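Putative transcriptional regulator, LysR family (Vibrio parahaemolyticus, PDB 3OXN) is a LysR-family protein that presumably binds DNA to regulate transcription; this construct carries its substrate-binding-type regulatory domain rather than its DNA-binding domain. Local coordinates at the interface of chains A and B. Numbering follows the deposited sequence. Chains: chain A/B, Putative transcriptional regulator, LysR family.

The three contacts sample a two-fold symmetric interface in which each chain contributes the same elements. Strand 49-54 serves in contact 1 from chain B and in contact 3 from chain A; helix 28-44 of chain A is used in contact 2, and its chain B counterpart in contact 1. The segment around residues 142-157 supplies partners in all three. C-alpha centres lie about 29 Å apart between contacts 1 and 2, 21 Å between 1 and 3 and 13 Å between 2 and 3. Contact 3, where A:His149 meets B:His149, lies near the symmetry axis. The pairing resembles LysR regulatory-domain dimers, although the crystal alone does not prove it biological.

Contact 1: the interface of chains A and B. Residues chain A 143-146, 156, 160; chain B 42, 48-50, 52.
The side chains of B:Tyr42 and A:Val144 meet tip to tip, CG1 of the valine lying by CE1 and OH of the phenol. Two donors grip A:Val144 O from opposite faces of its carbonyl plane: the B:Tyr42 hydroxyl OH at 2.5 Å, and the amide of B:Phe50, whose N lies 3.1 Å from the same oxygen. Parallel strand pairing continues as A:Arg146 N bonds to B:Phe50 O, and B:Phe52 N reaches A:Arg146 O at 2.7 Å. At the start of the register B:Ser49 OG donates to O of the selenomethionine A:Met143, standing 49° out of that carbonyl plane.

Apolar contacts flank these bonds. The B:Tyr42 ring also receives A:Ile156 CG2 at CD2 (3.8 Å) and, from a side chain running at about a right angle, A:Leu160 CD1 at CD1. A:Leu145 has CG anti to its backbone N (chi1 172°), which sends CD1 to the edge of the B:Phe52 ring, in its plane, 3.7 Å from CD2.

In the second shell, B:Val48 O lies 3.1 Å from B:Tyr42 OH as a second acceptor; the one hydroxyl hydrogen must be shared or alternate between the two carbonyls, yet the pair may help to fix the phenol. The B:Phe50 ring presents its edge to B:Tyr42 CZ. Strand 142-146 of chain A runs beside strand 49-54 of chain B, joining the sheets of the two subunits, with helices 33-44 of B and 151-156 of A alongside.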
# COMPACT_ATOMS: atom_id res chain seq x y z
N MSE A 143 -11.24 17.06 6.13
CA MSE A 143 -10.48 15.90 5.72
C MSE A 143 -11.38 14.84 5.10
O MSE A 143 -11.85 13.93 5.78
CB MSE A 143 -9.82 15.32 6.96
CG MSE A 143 -8.39 15.80 7.19
SE MSE A 143 -7.26 14.49 6.30
CE MSE A 143 -8.00 12.87 7.13
N VAL A 144 -11.63 14.96 3.81
CA VAL A 144 -12.59 14.10 3.13
C VAL A 144 -12.09 12.66 2.90
O VAL A 144 -12.88 11.73 2.76
CB VAL A 144 -13.01 14.73 1.79
CG1 VAL A 144 -13.23 13.69 0.73
CG2 VAL A 144 -14.24 15.60 1.97
N LEU A 145 -10.78 12.48 2.85
CA LEU A 145 -10.23 11.15 2.58
C LEU A 145 -8.88 10.91 3.26
O LEU A 145 -7.97 11.75 3.20
CB LEU A 145 -10.12 10.91 1.07
CG LEU A 145 -9.39 9.64 0.60
CD1 LEU A 145 -9.92 8.40 1.30
CD2 LEU A 145 -9.49 9.49 -0.93
N ARG A 146 -8.76 9.77 3.93
CA ARG A 146 -7.48 9.38 4.52
C ARG A 146 -7.18 7.94 4.14
O ARG A 146 -7.79 7.02 4.67
CB ARG A 146 -7.52 9.53 6.03
CG ARG A 146 -6.38 8.85 6.74
CD ARG A 146 -5.35 9.83 7.23
NE ARG A 146 -4.15 9.11 7.65
CZ ARG A 146 -3.78 8.92 8.91
NH1 ARG A 146 -4.49 9.42 9.90
NH2 ARG A 146 -2.66 8.24 9.16
N ILE A 156 -10.77 10.08 -6.84
CA ILE A 156 -11.67 11.22 -6.68
C ILE A 156 -11.01 12.57 -6.97
O ILE A 156 -11.60 13.63 -6.76
CB ILE A 156 -12.31 11.24 -5.28
CG1 ILE A 156 -11.25 11.52 -4.21
CG2 ILE A 156 -13.03 9.92 -5.00
CD1 ILE A 156 -11.82 12.03 -2.90
N LEU A 160 -14.49 15.88 -6.80
CA LEU A 160 -14.20 16.77 -5.66
C LEU A 160 -12.88 17.55 -5.79
O LEU A 160 -11.83 16.98 -6.09
CB LEU A 160 -14.15 15.97 -4.35
CG LEU A 160 -15.40 15.25 -3.83
CD1 LEU A 160 -15.18 14.85 -2.38
CD2 LEU A 160 -16.66 16.10 -3.96
N TYR B 42 -18.91 9.13 -3.30
CA TYR B 42 -18.85 10.59 -3.16
C TYR B 42 -19.89 11.27 -4.02
O TYR B 42 -20.45 12.30 -3.64
CB TYR B 42 -17.44 11.12 -3.44
CG TYR B 42 -16.57 10.93 -2.23
CD1 TYR B 42 -16.80 11.66 -1.09
CD2 TYR B 42 -15.54 10.00 -2.21
CE1 TYR B 42 -16.05 11.48 0.03
CE2 TYR B 42 -14.77 9.82 -1.09
CZ TYR B 42 -15.04 10.56 0.03
OH TYR B 42 -14.30 10.42 1.17
N VAL B 48 -19.45 12.83 2.80
CA VAL B 48 -18.95 11.79 3.70
C VAL B 48 -17.43 11.66 3.68
O VAL B 48 -16.81 11.54 2.62
CB VAL B 48 -19.56 10.42 3.35
CG1 VAL B 48 -21.07 10.49 3.43
CG2 VAL B 48 -19.11 9.97 1.95
N SER B 49 -16.81 11.67 4.85
CA SER B 49 -15.38 11.45 4.93
C SER B 49 -15.10 9.97 5.14
O SER B 49 -15.88 9.28 5.77
CB SER B 49 -14.77 12.29 6.06
OG SER B 49 -14.93 13.68 5.82
N PHE B 50 -13.99 9.49 4.59
CA PHE B 50 -13.58 8.10 4.82
C PHE B 50 -12.26 8.06 5.52
O PHE B 50 -11.41 8.92 5.31
CB PHE B 50 -13.50 7.32 3.52
CG PHE B 50 -14.84 6.89 3.01
CD1 PHE B 50 -15.39 5.69 3.42
CD2 PHE B 50 -15.56 7.68 2.15
CE1 PHE B 50 -16.61 5.30 2.96
CE2 PHE B 50 -16.78 7.29 1.70
CZ PHE B 50 -17.30 6.09 2.10
N PHE B 52 -9.37 5.17 5.83
CA PHE B 52 -8.97 3.82 5.46
C PHE B 52 -7.72 3.40 6.20
O PHE B 52 -6.62 3.80 5.83
CB PHE B 52 -8.71 3.71 3.98
CG PHE B 52 -9.93 3.79 3.15
CD1 PHE B 52 -10.82 2.73 3.12
CD2 PHE B 52 -10.20 4.91 2.40
CE1 PHE B 52 -11.96 2.80 2.35
CE2 PHE B 52 -11.35 4.98 1.63
CZ PHE B 52 -12.23 3.92 1.61

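Contact 2: the interface of chains A and B. Residues chain A 35, 38-39; chain B 151-152, 155.
A:Pro35 and B:Ala155 carry this contact, a small helix-to-helix patch between helix 28-44 of chain A and helix 150-157 of chain B. It illustrates how short side chains let two helices approach closely. The main apolar contact sets the B:Ala155 methyl CB against the backbone of A:Pro35, 3.6 Å from CA; the pyrrolidine carbon CB of the same proline lies a little farther from that methyl, at 3.9 Å. Each of these two residues hides about 40 Å² beneath the other chain, most of the 119 Å² in the patch.

A second kind of contact brings carbon atoms up to backbone carbonyl oxygens. B:Ala155 CB also faces A:Pro35 O, at 3.3 Å. In the opposite sense, side chains of A approach carbonyls of B: A:Leu38 sends its CD1 branch toward B:Ala152 O at 3.8 Å, and A:Pro35 CB lies 4.2 Å from B:Glu151 O.

Polar bonding plays no part here, for no nitrogen or oxygen of one side comes within bonding reach of the other. Shape and van der Waals contact must therefore do the work, and the patch would add modest apolar support to the pairing. One turn beyond A:Pro35, the ring carbon CG of A:Pro39 rests 3.6 Å from B:Ala155 O.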
# COMPACT_ATOMS: atom_id res chain seq x y z
N PRO A 35 11.60 0.81 -4.08
CA PRO A 35 11.63 0.65 -5.54
C PRO A 35 12.93 1.22 -6.10
O PRO A 35 13.62 0.60 -6.91
CB PRO A 35 10.43 1.49 -6.01
CG PRO A 35 9.47 1.42 -4.86
CD PRO A 35 10.30 1.32 -3.60
N LEU A 38 15.92 -1.03 -4.99
CA LEU A 38 15.85 -2.46 -5.31
C LEU A 38 16.71 -2.91 -6.50
O LEU A 38 17.23 -4.02 -6.50
CB LEU A 38 14.39 -2.93 -5.46
CG LEU A 38 13.66 -3.40 -4.20
CD1 LEU A 38 12.18 -3.47 -4.42
CD2 LEU A 38 14.16 -4.75 -3.72
N PRO A 39 16.85 -2.07 -7.54
CA PRO A 39 17.62 -2.57 -8.68
C PRO A 39 19.09 -2.83 -8.35
O PRO A 39 19.63 -3.85 -8.77
CB PRO A 39 17.48 -1.44 -9.70
CG PRO A 39 16.18 -0.79 -9.35
CD PRO A 39 16.11 -0.84 -7.86
N GLU B 151 4.50 -1.37 -7.36
CA GLU B 151 5.48 -0.33 -7.63
C GLU B 151 6.82 -1.02 -7.45
O GLU B 151 7.74 -0.82 -8.24
CB GLU B 151 5.35 0.81 -6.63
CG GLU B 151 4.07 0.77 -5.77
CD GLU B 151 2.87 1.47 -6.40
OE1 GLU B 151 2.94 2.70 -6.64
OE2 GLU B 151 1.84 0.79 -6.65
N ALA B 152 6.90 -1.85 -6.42
CA ALA B 152 8.12 -2.57 -6.03
C ALA B 152 8.51 -3.68 -6.99
O ALA B 152 9.70 -3.91 -7.22
CB ALA B 152 7.99 -3.12 -4.62
N ALA B 155 9.78 -2.09 -10.18
CA ALA B 155 11.16 -1.68 -9.98
C ALA B 155 12.19 -2.70 -10.48
O ALA B 155 13.31 -2.32 -10.82
CB ALA B 155 11.40 -1.34 -8.50

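Contact 3: the interface of chains A and B. Residues chain A 52-54, 149; chain B 27, 148-149.
Aromatic, proline and acidic groups form this mixed patch of a two-fold symmetric interface, in which A:His149 meets B:Asp27 and B:His149 while A:Pro54 lies against B:Tyr148, tying the two chains together near their symmetry axis. The polar link runs from A:His149 NE2 to the carboxylate oxygen OD2 of B:Asp27, 3.0 Å away. It can be read as a hydrogen bond if NE2 carries the proton, but a strongly bent and probably weak one, since OD2 is displaced toward the CE1 side of the ring. The ring and carboxylate planes stand 58° apart.

The imidazoles of A:His149 and B:His149 meet edge to face, with centroids 4.6 Å apart and planes at 68°. The ND1–CE1 edge of the A ring points toward the face of the B ring. The placement of their nearest carbons is doubtful and carries no weight.

Farther along, the side chains of B:Tyr148 and A:Pro54 cross at about a right angle. With CG anti to its carbonyl carbon (chi1 -75°), B:Tyr148 turns its CD2–CE2 side toward the proline and the nearby A:Phe52 O. A:Pro54 CD lies 3.5 Å from B:Tyr148 CD2, while its neighbour CG faces B:Asp27 OD1 at 3.6 Å.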
# COMPACT_ATOMS: atom_id res chain seq x y z
N PHE A 52 8.49 -7.93 1.82
CA PHE A 52 8.02 -6.67 2.38
C PHE A 52 6.61 -6.80 2.92
O PHE A 52 5.72 -7.31 2.26
CB PHE A 52 8.05 -5.59 1.32
CG PHE A 52 9.42 -5.26 0.84
CD1 PHE A 52 10.25 -4.43 1.58
CD2 PHE A 52 9.89 -5.77 -0.37
CE1 PHE A 52 11.51 -4.11 1.13
CE2 PHE A 52 11.14 -5.47 -0.84
CZ PHE A 52 11.96 -4.63 -0.09
N LEU A 53 6.41 -6.33 4.14
CA LEU A 53 5.07 -6.36 4.70
C LEU A 53 4.77 -5.05 5.40
O LEU A 53 5.67 -4.33 5.76
CB LEU A 53 4.88 -7.54 5.66
CG LEU A 53 6.09 -7.90 6.51
CD1 LEU A 53 6.16 -6.97 7.71
CD2 LEU A 53 6.01 -9.34 6.93
N PRO A 54 3.48 -4.74 5.54
CA PRO A 54 3.05 -3.52 6.23
C PRO A 54 3.57 -3.41 7.66
O PRO A 54 3.31 -4.29 8.51
CB PRO A 54 1.53 -3.64 6.21
CG PRO A 54 1.25 -4.42 4.97
CD PRO A 54 2.35 -5.44 4.90
N HIS A 149 -2.58 3.71 0.19
CA HIS A 149 -2.19 3.69 -1.21
C HIS A 149 -2.88 4.92 -1.75
O HIS A 149 -3.91 5.33 -1.23
CB HIS A 149 -2.70 2.43 -1.92
CG HIS A 149 -2.32 1.15 -1.23
ND1 HIS A 149 -1.02 0.78 -1.01
CD2 HIS A 149 -3.10 0.15 -0.73
CE1 HIS A 149 -1.00 -0.38 -0.37
NE2 HIS A 149 -2.24 -0.78 -0.20
N ASP B 27 -4.30 -4.47 1.58
CA ASP B 27 -3.72 -3.62 0.56
C ASP B 27 -4.42 -3.86 -0.75
O ASP B 27 -4.59 -2.94 -1.54
CB ASP B 27 -2.21 -3.84 0.46
CG ASP B 27 -1.48 -3.52 1.78
OD1 ASP B 27 -1.50 -4.40 2.68
OD2 ASP B 27 -0.91 -2.41 1.91
N TYR B 148 3.40 -5.75 -1.29
CA TYR B 148 1.98 -5.37 -1.40
C TYR B 148 1.78 -4.17 -2.30
O TYR B 148 0.70 -3.58 -2.32
CB TYR B 148 1.38 -5.08 -0.02
CG TYR B 148 1.13 -6.32 0.79
CD1 TYR B 148 -0.06 -7.03 0.66
CD2 TYR B 148 2.08 -6.82 1.66
CE1 TYR B 148 -0.30 -8.17 1.39
CE2 TYR B 148 1.85 -7.96 2.40
CZ TYR B 148 0.66 -8.63 2.26
OH TYR B 148 0.43 -9.78 2.98
N HIS B 149 2.82 -3.80 -3.03
CA HIS B 149 2.81 -2.65 -3.92
C HIS B 149 3.57 -3.06 -5.16
O HIS B 149 4.78 -3.27 -5.09
CB HIS B 149 3.53 -1.48 -3.27
CG HIS B 149 3.03 -1.16 -1.90
ND1 HIS B 149 2.43 0.05 -1.60
CD2 HIS B 149 3.02 -1.88 -0.76
CE1 HIS B 149 2.08 0.05 -0.32
NE2 HIS B 149 2.42 -1.11 0.21